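Local coordinates for LPXTG cell wall surface protein (Streptococcus gordonii, PDB 7AVK) that probably mediates adhesion at the bacterial surface, with tandem SHIRT repeats, one of which forms this chain, likely governing how far it extends from the cell wall, at residues E21-L25 and P44-K50; Q38-T42 and D72-V76; V49-T55 and W79-A83. The contacts are given in a common frame with arbitrary orientation. Residues are numbered along the deposited sequence.

Contact 1. Residues E21-L25 and P44-K50; sequences EVKAL and PSQTEVK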
ATOM      1  N   GLU A  21       9.907   9.703  -3.232  1.00 11.06           N
ATOM      2  CA  GLU A  21       8.912  10.491  -2.518  1.00 11.90           C
ATOM      3  C   GLU A  21       7.614   9.715  -2.321  1.00 11.67           C
ATOM      4  O   GLU A  21       6.913   9.908  -1.324  1.00 13.58           O
ATOM      5  CB  GLU A  21       8.691  11.852  -3.212  1.00 15.13           C
ATOM      6  CG  GLU A  21       7.861  12.810  -2.461  1.00 24.29           C
ATOM      7  CD  GLU A  21       7.823  14.191  -3.140  1.00 28.68           C
ATOM      8  OE1 GLU A  21       8.582  14.405  -4.117  1.00 39.42           O
ATOM      9  OE2 GLU A  21       7.039  15.055  -2.684  1.00 37.04           O
ATOM     10  N   VAL A  22       7.284   8.835  -3.270  1.00 10.82           N
ATOM     11  CA  VAL A  22       6.121   7.963  -3.121  1.00 11.04           C
ATOM     12  C   VAL A  22       6.441   6.782  -2.212  1.00 10.01           C
ATOM     13  O   VAL A  22       5.644   6.435  -1.317  1.00 10.35           O
ATOM     14  CB  VAL A  22       5.593   7.485  -4.480  1.00 11.38           C
ATOM     15  CG1 VAL A  22       4.533   6.401  -4.280  1.00 12.06           C
ATOM     16  CG2 VAL A  22       5.054   8.647  -5.317  1.00 13.52           C
ATOM     17  N   LYS A  23       7.601   6.146  -2.425  1.00  9.82           N
ATOM     18  CA  LYS A  23       7.977   5.012  -1.589  1.00  9.48           C
ATOM     19  C   LYS A  23       7.960   5.379  -0.103  1.00  9.43           C
ATOM     20  O   LYS A  23       7.593   4.555   0.739  1.00 10.03           O
ATOM     21  CB  LYS A  23       9.346   4.448  -1.981  1.00 10.21           C
ATOM     22  CG  LYS A  23       9.443   3.920  -3.388  1.00 12.60           C
ATOM     23  CD  LYS A  23      11.040   3.719  -3.729  1.00 18.61           C
ATOM     24  CE  LYS A  23      11.183   3.064  -5.046  1.00 31.11           C
ATOM     25  NZ  LYS A  23      12.623   3.043  -5.376  1.00 38.67           N
ATOM     26  N   ALA A  24       8.366   6.613   0.226  1.00  9.76           N
ATOM     27  CA  ALA A  24       8.440   7.041   1.609  1.00 10.19           C
ATOM     28  C   ALA A  24       7.072   7.110   2.294  1.00 10.15           C
ATOM     29  O   ALA A  24       7.015   7.227   3.528  1.00 11.26           O
ATOM     30  CB  ALA A  24       9.107   8.405   1.671  1.00 11.64           C
ATOM     31  N   LEU A  25       5.988   7.063   1.524  1.00  9.70           N
ATOM     32  CA  LEU A  25       4.648   7.044   2.077  1.00 10.24           C
ATOM     33  C   LEU A  25       4.167   5.640   2.439  1.00 10.11           C
ATOM     34  O   LEU A  25       3.038   5.467   2.896  1.00 10.87           O
ATOM     35  CB  LEU A  25       3.673   7.731   1.113  1.00 10.69           C
ATOM     36  CG  LEU A  25       3.976   9.185   0.851  1.00 12.36           C
ATOM     37  CD1 LEU A  25       3.158   9.697  -0.353  1.00 13.59           C
ATOM     38  CD2 LEU A  25       3.746  10.022   2.097  1.00 16.16           C
ATOM     39  N   PRO A  44      -2.082   5.714   2.826  1.00 11.05           N
ATOM     40  CA  PRO A  44      -0.906   6.600   2.725  0.59 10.40           C
ATOM     41  C   PRO A  44      -1.275   7.965   3.295  1.00 11.91           C
ATOM     42  O   PRO A  44      -2.381   8.452   3.062  1.00 12.86           O
ATOM     43  CB  PRO A  44      -0.609   6.660   1.215  0.59 10.28           C
ATOM     44  CG  PRO A  44      -1.350   5.359   0.670  0.59 10.67           C
ATOM     45  CD  PRO A  44      -2.555   5.257   1.517  0.59 10.07           C
ATOM     46  N   SER A  45      -0.335   8.620   3.976  1.00 13.06           N
ATOM     47  CA  SER A  45      -0.614   9.893   4.687  1.00 15.16           C
ATOM     48  C   SER A  45      -0.917  10.996   3.675  1.00 14.20           C
ATOM     49  O   SER A  45      -1.584  11.959   4.031  1.00 17.08           O
ATOM     50  CB  SER A  45       0.495  10.257   5.600  1.00 21.25           C
ATOM     51  OG  SER A  45       1.686  10.467   4.880  1.00 30.76           O
ATOM     52  N   GLN A  46      -0.365  10.885   2.476  1.00 14.55           N
ATOM     53  CA  GLN A  46      -0.679  11.752   1.330  1.00 16.16           C
ATOM     54  C   GLN A  46      -1.114  10.829   0.191  1.00 14.98           C
ATOM     55  O   GLN A  46      -0.532   9.756   0.045  1.00 14.76           O
ATOM     56  CB  GLN A  46       0.524  12.594   0.910  1.00 20.88           C
ATOM     57  CG  GLN A  46       1.091  13.435   2.034  1.00 32.86           C
ATOM     58  CD  GLN A  46       0.122  14.486   2.523  1.00 45.89           C
ATOM     59  OE1 GLN A  46      -0.780  14.912   1.816  1.00 55.34           O
ATOM     60  NE2 GLN A  46       0.280  14.874   3.777  1.00 56.83           N
ATOM     61  N   THR A  47      -2.098  11.216  -0.598  1.00 16.35           N
ATOM     62  CA  THR A  47      -2.570  10.384  -1.725  1.00 16.57           C
ATOM     63  C   THR A  47      -2.249  11.034  -3.060  1.00 16.08           C
ATOM     64  O   THR A  47      -2.657  10.491  -4.074  1.00 16.69           O
ATOM     65  CB  THR A  47      -4.049  10.044  -1.552  1.00 19.29           C
ATOM     66  OG1 THR A  47      -4.724  11.291  -1.407  1.00 21.77           O
ATOM     67  CG2 THR A  47      -4.284   9.142  -0.366  1.00 22.21           C
ATOM     68  N   GLU A  48      -1.506  12.135  -3.070  1.00 17.25           N
ATOM     69  CA  GLU A  48      -1.087  12.809  -4.308  1.00 20.91           C
ATOM     70  C   GLU A  48       0.342  13.305  -4.082  1.00 20.35           C
ATOM     71  O   GLU A  48       0.573  13.908  -3.017  1.00 24.70           O
ATOM     72  CB  GLU A  48      -2.056  13.933  -4.664  1.00 29.46           C
ATOM     73  CG  GLU A  48      -1.966  14.420  -6.091  1.00 49.51           C
ATOM     74  CD  GLU A  48      -3.003  15.478  -6.432  1.00 56.43           C
ATOM     75  OE1 GLU A  48      -3.399  16.230  -5.522  1.00 66.96           O
ATOM     76  OE2 GLU A  48      -3.425  15.544  -7.596  1.00 59.78           O
ATOM     77  N   VAL A  49       1.258  13.025  -5.002  1.00 18.39           N
ATOM     78  CA  VAL A  49       2.660  13.484  -4.910  1.00 19.02           C
ATOM     79  C   VAL A  49       2.959  14.194  -6.220  1.00 19.19           C
ATOM     80  O   VAL A  49       2.910  13.551  -7.272  1.00 18.44           O
ATOM     81  CB  VAL A  49       3.659  12.346  -4.669  1.00 22.67           C
ATOM     82  CG1 VAL A  49       5.094  12.809  -4.885  1.00 25.32           C
ATOM     83  CG2 VAL A  49       3.461  11.769  -3.283  1.00 28.15           C
ATOM     84  N   LYS A  50       3.259  15.484  -6.162  1.00 21.37           N
ATOM     85  CA  LYS A  50       3.585  16.269  -7.358  1.00 22.90           C
ATOM     86  C   LYS A  50       5.085  16.176  -7.596  1.00 23.08           C
ATOM     87  O   LYS A  50       5.820  16.315  -6.613  1.00 26.38           O
ATOM     88  CB  LYS A  50       3.174  17.740  -7.220  1.00 30.55           C
ATOM     89  CG  LYS A  50       1.681  18.005  -7.317  1.00 47.10           C
ATOM     90  CD  LYS A  50       1.229  18.298  -8.734  1.00 54.24           C
ATOM     91  CE  LYS A  50      -0.231  18.671  -8.892  1.00 58.88           C
ATOM     92  NZ  LYS A  50      -1.160  17.799  -8.133  1.00 68.68           N
TER
HETATM   93  O   HOH W   1       1.914   7.048   4.829  1.00 15.51           O
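Apolar side chains do most of the work where 21-25, on the short helix, meets 44-50. Leu25 contributes most: its CD1 lies 3.6 Å from Val49 CG2, and its CB approaches Pro44 CB at 4.4 Å. Three residues earlier, Val22 CG2 packs 4.0 Å from Val49 CB, so Val49, its CA-to-CB bond directed toward 21-25, meets both Val22 and Leu25. At the margin Glu21 lays its side chain along Val49, with the carboxylate carbon CD 3.5 Å from Val49 CG1. The Leu25 methyls also abut polar oxygens, CD1 3.7 Å from Gln46 O and CD2 3.5 Å from Ser45 OG.

The polar link is indirect. A water donates to Leu25 O at 2.7 Å and accepts from Ser45 N at 2.9 Å, bridging the two backbones. Within 21-25, Leu25 N donates a hydrogen bond to Val22 O at 2.9 Å.

The contact joins the helix of this SHIRT domain to outer strand 48-50 of the five-stranded sheet. That strand is hydrogen-bonded through Val49 to Trp56 of strand 55-61, while Val22, Leu25 and Pro44 pack on Trp79 of strand 73-82, and Leu25 and Pro44 on Phe9.

Contact 2. Residues Q38-T42 and D72-V76; sequences QVTPT and DVKFV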
ATOM      1  N   GLN A  38      -9.985  -9.342  11.532  0.51 13.22           N
ATOM      2  CA  GLN A  38     -10.060  -8.578  10.282  0.51 15.62           C
ATOM      3  C   GLN A  38      -9.121  -7.349  10.318  0.51 13.80           C
ATOM      4  O   GLN A  38      -9.084  -6.653  11.354  0.51 14.66           O
ATOM      5  CB  GLN A  38     -11.488  -8.088  10.098  0.51 11.16           C
ATOM      6  CG  GLN A  38     -11.756  -7.345   8.889  0.51 13.77           C
ATOM      7  CD  GLN A  38     -13.218  -6.999   8.752  0.51 20.34           C
ATOM      8  OE1 GLN A  38     -14.110  -7.800   9.069  0.51 26.77           O
ATOM      9  NE2 GLN A  38     -13.483  -5.791   8.285  0.51 24.36           N
ATOM     10  N   VAL A  39      -8.406  -7.071   9.147  1.00 11.67           N
ATOM     11  CA  VAL A  39      -7.455  -5.969   8.962  0.74 11.97           C
ATOM     12  C   VAL A  39      -7.808  -5.157   7.729  1.00 10.63           C
ATOM     13  O   VAL A  39      -8.228  -5.681   6.713  1.00 12.60           O
ATOM     14  CB  VAL A  39      -5.963  -6.349   9.065  0.74 16.93           C
ATOM     15  CG1 VAL A  39      -5.629  -6.799  10.429  0.74 28.77           C
ATOM     16  CG2 VAL A  39      -5.631  -7.450   8.123  0.74 17.10           C
ATOM     17  N   THR A  40      -7.559  -3.840   7.831  1.00 10.08           N
ATOM     18  CA  THR A  40      -7.816  -2.879   6.808  1.00 10.22           C
ATOM     19  C   THR A  40      -6.509  -2.183   6.520  1.00  9.82           C
ATOM     20  O   THR A  40      -5.802  -1.816   7.479  1.00 10.54           O
ATOM     21  CB  THR A  40      -8.836  -1.846   7.384  1.00 12.45           C
ATOM     22  OG1 THR A  40      -9.923  -2.529   7.993  1.00 12.90           O
ATOM     23  CG2 THR A  40      -9.261  -0.846   6.346  1.00 11.94           C
ATOM     24  N   PRO A  41      -6.134  -1.978   5.258  1.00  9.93           N
ATOM     25  CA  PRO A  41      -4.836  -1.365   4.978  1.00  9.26           C
ATOM     26  C   PRO A  41      -4.783   0.073   5.492  1.00  9.37           C
ATOM     27  O   PRO A  41      -5.759   0.806   5.491  1.00 10.01           O
ATOM     28  CB  PRO A  41      -4.706  -1.428   3.461  1.00 10.14           C
ATOM     29  CG  PRO A  41      -6.152  -1.447   2.972  1.00 10.54           C
ATOM     30  CD  PRO A  41      -6.873  -2.283   4.014  1.00 10.42           C
ATOM     31  N   THR A  42      -3.575   0.485   5.902  1.00  9.35           N
ATOM     32  CA  THR A  42      -3.354   1.855   6.309  1.00  9.37           C
ATOM     33  C   THR A  42      -3.333   2.763   5.089  1.00  9.63           C
ATOM     34  O   THR A  42      -2.646   2.482   4.114  1.00 10.77           O
ATOM     35  CB  THR A  42      -2.019   1.945   7.052  1.00  9.73           C
ATOM     36  OG1 THR A  42      -2.042   1.031   8.149  1.00 11.23           O
ATOM     37  CG2 THR A  42      -1.699   3.357   7.503  1.00  9.93           C
ATOM     38  N   ASP A  72       0.428 -14.315   7.286  1.00 14.08           N
ATOM     39  CA  ASP A  72       0.560 -12.869   7.270  1.00 12.47           C
ATOM     40  C   ASP A  72      -0.094 -12.345   5.993  1.00 12.09           C
ATOM     41  O   ASP A  72      -0.221 -13.056   5.015  1.00 15.40           O
ATOM     42  CB  ASP A  72       2.028 -12.443   7.290  1.00 13.66           C
ATOM     43  CG  ASP A  72       2.752 -12.874   8.490  1.00 16.87           C
ATOM     44  OD1 ASP A  72       2.110 -12.977   9.551  1.00 17.38           O
ATOM     45  OD2 ASP A  72       3.969 -13.054   8.435  1.00 24.76           O
ATOM     46  N   VAL A  73      -0.509 -11.078   6.031  0.77 11.53           N
ATOM     47  CA  VAL A  73      -1.343 -10.399   5.034  0.77 11.88           C
ATOM     48  C   VAL A  73      -0.414  -9.427   4.299  0.77 10.44           C
ATOM     49  O   VAL A  73       0.378  -8.763   4.966  0.77  9.64           O
ATOM     50  CB  VAL A  73      -2.535  -9.640   5.709  0.77 12.01           C
ATOM     51  CG1 VAL A  73      -3.264  -8.709   4.716  0.77 14.38           C
ATOM     52  CG2 VAL A  73      -3.439 -10.678   6.312  0.77 21.14           C
ATOM     53  N   LYS A  74      -0.587  -9.263   2.947  1.00 10.62           N
ATOM     54  CA  LYS A  74       0.023  -8.166   2.212  1.00  9.82           C
ATOM     55  C   LYS A  74      -1.061  -7.404   1.462  1.00  9.32           C
ATOM     56  O   LYS A  74      -1.834  -7.989   0.694  1.00 10.82           O
ATOM     57  CB  LYS A  74       1.085  -8.647   1.220  1.00 10.60           C
ATOM     58  CG  LYS A  74       1.699  -7.494   0.428  1.00 10.34           C
ATOM     59  CD  LYS A  74       2.757  -7.859  -0.638  1.00 10.48           C
ATOM     60  CE  LYS A  74       4.017  -8.422  -0.015  1.00 12.29           C
ATOM     61  NZ  LYS A  74       5.058  -8.602  -1.032  1.00 12.69           N
ATOM     62  N   PHE A  75      -1.069  -6.088   1.643  1.00  8.89           N
ATOM     63  CA  PHE A  75      -1.904  -5.191   0.851  1.00  9.42           C
ATOM     64  C   PHE A  75      -1.010  -4.481  -0.165  1.00  9.39           C
ATOM     65  O   PHE A  75       0.007  -3.903   0.201  1.00 10.61           O
ATOM     66  CB  PHE A  75      -2.544  -4.145   1.777  1.00 10.46           C
ATOM     67  CG  PHE A  75      -3.527  -4.739   2.730  1.00 10.99           C
ATOM     68  CD1 PHE A  75      -4.779  -5.163   2.273  1.00 11.20           C
ATOM     69  CD2 PHE A  75      -3.247  -4.826   4.089  1.00 13.13           C
ATOM     70  CE1 PHE A  75      -5.741  -5.715   3.150  1.00 12.52           C
ATOM     71  CE2 PHE A  75      -4.224  -5.344   4.981  1.00 15.49           C
ATOM     72  CZ  PHE A  75      -5.439  -5.803   4.490  1.00 14.13           C
ATOM     73  N   VAL A  76      -1.429  -4.529  -1.436  1.00  9.31           N
ATOM     74  CA  VAL A  76      -0.681  -3.923  -2.551  1.00  9.44           C
ATOM     75  C   VAL A  76      -1.436  -2.678  -2.986  1.00  9.37           C
ATOM     76  O   VAL A  76      -2.616  -2.750  -3.372  1.00 10.30           O
ATOM     77  CB  VAL A  76      -0.533  -4.914  -3.700  1.00 10.47           C
ATOM     78  CG1 VAL A  76       0.168  -4.228  -4.876  1.00 11.53           C
ATOM     79  CG2 VAL A  76       0.251  -6.152  -3.241  1.00 12.13           C
TER
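In this SHIRT domain, a member of the ubiquitin clan, a small two-stranded antiparallel sheet (38-39 with 66-67) and the chain leaving it pack against the main five-stranded sheet through a proline-aromatic CH-pi contact. The contact is apolar, without hydrogen bonds between the segments: Val73 and Phe75, on alternate positions of strand 73-82, both direct their CA-to-CB bonds toward 38-42.

The first residue of 38-42 to make contact is Val39, which turns inward. Its CG2 lies 4.3 Å from Val73 CG2 and 4.0 Å from Phe75 CZ, and its carbonyl O comes within 3.6 Å of Phe75 CZ, so one valine spans both inward residues of the strand. Thr40 turns its side chain away, as expected from strand-like alternation, and only its backbone comes near, with C 4.2 Å from Phe75 CE2.

Pro41 points back in and lies over one face of the Phe75 ring. It also touches His7 and Tyr61, the latter part of the pocket that holds a bound isothiocyanate, from which the Pro41 side chain is about 5 Å away. Thr42 then leads off without touching 72-76. Both sides are tied into their own sheets by backbone hydrogen bonds, Val39 to Glu66 and Phe75 to Val6 and Glu8. At the centre of the contact, Pro41 CB sits 3.6 Å from Phe75 CG, and Pro41 CD lies 3.8 Å from the ring centroid, 16° off the normal.

Contact 3. Residues V49-T55 and W79-A83; sequences VKTSEGT and WEFTA
Segment 49-55 leaves strand 48-50, reverses and enters strand 55-61, whose first residue pairs with the end of strand 73-82. Ser52 (phi/psi -63/-28) and Glu53 (-95/-13) form the corners of a type I turn. Thr51 N donates to Gly54 O at 2.8 Å; the return bond, Gly54 N to Thr51 O at 3.4 Å, is weak. Thr51, chi1 p, also makes an ST turn: its OG1 accepts from Glu53 N at 3.3 Å and weakly from Gly54 N at 3.2 Å.

Across the segments, Thr55 (-129/136, chi1 m) and Thr82 (-127/127, chi1 p) are an antiparallel hydrogen-bonded pair, CA-CA 5.4 Å, with both side chains on the same face of the sheet and Thr55 CB 3.9 Å from Thr82 OG1. Thr55 N donates to Thr82 O, and Thr82 N to Thr55 O, both at 2.9 Å and nearly straight. Both acceptors also take CA-H...O contacts: Thr82 O from Gly54 CA at 3.2 Å, and Thr55 O from Phe81 CA at 3.4 Å. Glu53 O receives Ala83 CA at 3.2 Å. Gly54 (160/-144) must be glycine: a CB would lie 2.0 Å from Thr82 O and, at these angles, jam against Glu53 O. Phe81 N is satisfied by Thr13 OG1.

Phe81, chi1 t and chi2 72°, brings its ring edge to the turn, with CZ 3.7 Å from Glu53 CB and CE1 3.9 Å from Thr51 OG1; Lys16 makes a cation-pi contact with the ring. Trp79, chi1 m and chi2 78°, places CZ3 4.3 Å from Val49 CG2.

The arrangement is that of a tight, two-residue beta-hairpin whose second strand joins a third antiparallel strand at the sheet's end.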
ATOM      1  N   VAL A  49       1.258  13.025  -5.002  1.00 18.39           N
ATOM      2  CA  VAL A  49       2.660  13.484  -4.910  1.00 19.02           C
ATOM      3  C   VAL A  49       2.959  14.194  -6.220  1.00 19.19           C
ATOM      4  O   VAL A  49       2.910  13.551  -7.272  1.00 18.44           O
ATOM      5  CB  VAL A  49       3.659  12.346  -4.669  1.00 22.67           C
ATOM      6  CG1 VAL A  49       5.094  12.809  -4.885  1.00 25.32           C
ATOM      7  CG2 VAL A  49       3.461  11.769  -3.283  1.00 28.15           C
ATOM      8  N   LYS A  50       3.259  15.484  -6.162  1.00 21.37           N
ATOM      9  CA  LYS A  50       3.585  16.269  -7.358  1.00 22.90           C
ATOM     10  C   LYS A  50       5.085  16.176  -7.596  1.00 23.08           C
ATOM     11  O   LYS A  50       5.820  16.315  -6.613  1.00 26.38           O
ATOM     12  CB  LYS A  50       3.174  17.740  -7.220  1.00 30.55           C
ATOM     13  CG  LYS A  50       1.681  18.005  -7.317  1.00 47.10           C
ATOM     14  CD  LYS A  50       1.229  18.298  -8.734  1.00 54.24           C
ATOM     15  CE  LYS A  50      -0.231  18.671  -8.892  1.00 58.88           C
ATOM     16  NZ  LYS A  50      -1.160  17.799  -8.133  1.00 68.68           N
ATOM     17  N   THR A  51       5.512  15.975  -8.836  1.00 23.96           N
ATOM     18  CA  THR A  51       6.938  15.884  -9.229  1.00 29.25           C
ATOM     19  C   THR A  51       7.158  16.907 -10.337  1.00 33.58           C
ATOM     20  O   THR A  51       6.169  17.496 -10.781  1.00 31.85           O
ATOM     21  CB  THR A  51       7.320  14.462  -9.681  1.00 31.95           C
ATOM     22  OG1 THR A  51       6.727  14.193 -10.948  1.00 33.90           O
ATOM     23  CG2 THR A  51       6.898  13.403  -8.688  1.00 31.55           C
ATOM     24  N   SER A  52       8.412  17.079 -10.750  1.00 39.27           N
ATOM     25  CA  SER A  52       8.700  17.988 -11.858  1.00 38.02           C
ATOM     26  C   SER A  52       8.048  17.512 -13.154  1.00 40.66           C
ATOM     27  O   SER A  52       7.712  18.330 -14.019  1.00 48.13           O
ATOM     28  CB  SER A  52      10.216  18.132 -12.041  1.00 40.44           C
ATOM     29  OG  SER A  52      10.782  16.952 -12.592  1.00 61.54           O
ATOM     30  N   GLU A  53       7.836  16.202 -13.296  1.00 42.18           N
ATOM     31  CA  GLU A  53       7.297  15.626 -14.523  1.00 39.19           C
ATOM     32  C   GLU A  53       5.791  15.426 -14.490  1.00 41.07           C
ATOM     33  O   GLU A  53       5.177  15.292 -15.557  1.00 53.91           O
ATOM     34  CB  GLU A  53       7.949  14.273 -14.807  1.00 51.63           C
ATOM     35  CG  GLU A  53       9.456  14.286 -14.703  1.00 61.63           C
ATOM     36  CD  GLU A  53       9.959  13.415 -13.568  1.00 60.98           C
ATOM     37  OE1 GLU A  53       9.933  13.897 -12.410  1.00 58.86           O
ATOM     38  OE2 GLU A  53      10.372  12.257 -13.830  1.00 73.86           O
ATOM     39  N   GLY A  54       5.129  15.512 -13.336  1.00 38.63           N
ATOM     40  CA  GLY A  54       3.671  15.336 -13.301  1.00 37.90           C
ATOM     41  C   GLY A  54       3.155  14.987 -11.922  1.00 28.74           C
ATOM     42  O   GLY A  54       3.692  15.508 -10.951  1.00 29.17           O
ATOM     43  N   THR A  55       2.133  14.143 -11.839  1.00 24.37           N
ATOM     44  CA  THR A  55       1.531  13.807 -10.549  1.00 22.66           C
ATOM     45  C   THR A  55       1.419  12.293 -10.372  1.00 18.96           C
ATOM     46  O   THR A  55       1.051  11.617 -11.334  1.00 21.36           O
ATOM     47  CB  THR A  55       0.130  14.410 -10.435  1.00 25.87           C
ATOM     48  OG1 THR A  55       0.262  15.786 -10.777  1.00 33.27           O
ATOM     49  CG2 THR A  55      -0.461  14.279  -9.056  1.00 27.12           C
ATOM     50  N   TRP A  79      -0.190   3.208  -7.468  1.00  9.88           N
ATOM     51  CA  TRP A  79      -0.087   4.657  -7.737  1.00 10.16           C
ATOM     52  C   TRP A  79      -0.158   4.787  -9.247  1.00 10.70           C
ATOM     53  O   TRP A  79       0.485   4.057  -9.886  1.00 11.93           O
ATOM     54  CB  TRP A  79       1.177   5.232  -7.122  1.00 10.16           C
ATOM     55  CG  TRP A  79       1.172   5.287  -5.633  1.00 10.55           C
ATOM     56  CD1 TRP A  79       1.385   4.256  -4.769  1.00 10.43           C
ATOM     57  CD2 TRP A  79       0.973   6.463  -4.832  1.00 10.80           C
ATOM     58  NE1 TRP A  79       1.334   4.716  -3.483  1.00 11.10           N
ATOM     59  CE2 TRP A  79       1.086   6.062  -3.487  1.00 10.79           C
ATOM     60  CE3 TRP A  79       0.729   7.808  -5.119  1.00 11.88           C
ATOM     61  CZ2 TRP A  79       0.940   6.959  -2.431  1.00 12.08           C
ATOM     62  CZ3 TRP A  79       0.592   8.696  -4.080  1.00 12.41           C
ATOM     63  CH2 TRP A  79       0.695   8.272  -2.757  1.00 12.51           C
ATOM     64  N   GLU A  80      -0.767   5.828  -9.760  1.00 12.04           N
ATOM     65  CA  GLU A  80      -0.813   6.104 -11.211  1.00 13.52           C
ATOM     66  C   GLU A  80      -0.053   7.398 -11.483  1.00 13.18           C
ATOM     67  O   GLU A  80      -0.228   8.301 -10.786  1.00 15.20           O
ATOM     68  CB  GLU A  80      -2.252   6.239 -11.693  1.00 21.58           C
ATOM     69  CG  GLU A  80      -3.151   5.060 -11.358  1.00 49.68           C
ATOM     70  CD  GLU A  80      -2.926   3.797 -12.167  1.00 44.34           C
ATOM     71  OE1 GLU A  80      -2.130   3.829 -13.116  1.00 42.51           O
ATOM     72  OE2 GLU A  80      -3.563   2.785 -11.844  1.00 28.84           O
ATOM     73  N   PHE A  81       0.682   7.494 -12.554  1.00 13.41           N
ATOM     74  CA  PHE A  81       1.425   8.693 -12.946  1.00 15.40           C
ATOM     75  C   PHE A  81       0.765   9.368 -14.140  1.00 17.80           C
ATOM     76  O   PHE A  81       0.389   8.689 -15.105  1.00 19.23           O
ATOM     77  CB  PHE A  81       2.859   8.335 -13.348  1.00 15.55           C
ATOM     78  CG  PHE A  81       3.697   9.497 -13.724  1.00 20.80           C
ATOM     79  CD1 PHE A  81       4.151  10.390 -12.757  1.00 22.80           C
ATOM     80  CD2 PHE A  81       4.044   9.700 -15.054  1.00 27.04           C
ATOM     81  CE1 PHE A  81       4.941  11.472 -13.105  1.00 28.26           C
ATOM     82  CE2 PHE A  81       4.857  10.781 -15.405  1.00 30.69           C
ATOM     83  CZ  PHE A  81       5.293  11.669 -14.412  1.00 32.81           C
ATOM     84  N   THR A  82       0.611  10.681 -14.071  1.00 21.30           N
ATOM     85  CA  THR A  82       0.143  11.481 -15.198  1.00 28.71           C
ATOM     86  C   THR A  82       1.138  12.606 -15.428  1.00 33.50           C
ATOM     87  O   THR A  82       1.454  13.348 -14.499  1.00 31.18           O
ATOM     88  CB  THR A  82      -1.246  12.056 -14.912  1.00 37.00           C
ATOM     89  OG1 THR A  82      -1.143  13.023 -13.866  1.00 60.10           O
ATOM     90  CG2 THR A  82      -2.212  10.972 -14.486  1.00 33.05           C
ATOM     91  N   ALA A  83       1.634  12.737 -16.654  1.00 41.39           N
ATOM     92  CA  ALA A  83       2.722  13.664 -16.923  1.00 38.46           C
ATOM     93  C   ALA A  83       2.211  15.081 -17.163  1.00 38.33           C
ATOM     94  O   ALA A  83       1.170  15.281 -17.791  1.00 45.53           O
ATOM     95  CB  ALA A  83       3.532  13.200 -18.129  1.00 38.63           C
TER

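In the fold
Contact 2 is the buried one, contact 1 is partly buried and contact 3 lies at the surface; contact 2 sits on the opposite side of the chain's centre from the other two. Contacts 1 and 3 are neighbours, their centres 11 Å apart: they share Val49 and Lys50 on strand 48-50, and Trp79 of 79-83 packs against Val22 and the backbone of 44-50. Contacts 2 and 3 take opposite ends of strand 73-82, with centres 26 Å apart. Chemistry follows place: proline on an aromatic ring in the interior, aliphatic groups plus a bridging water under the helix, and paired backbone bonds where the hairpin meets the C-terminal strand.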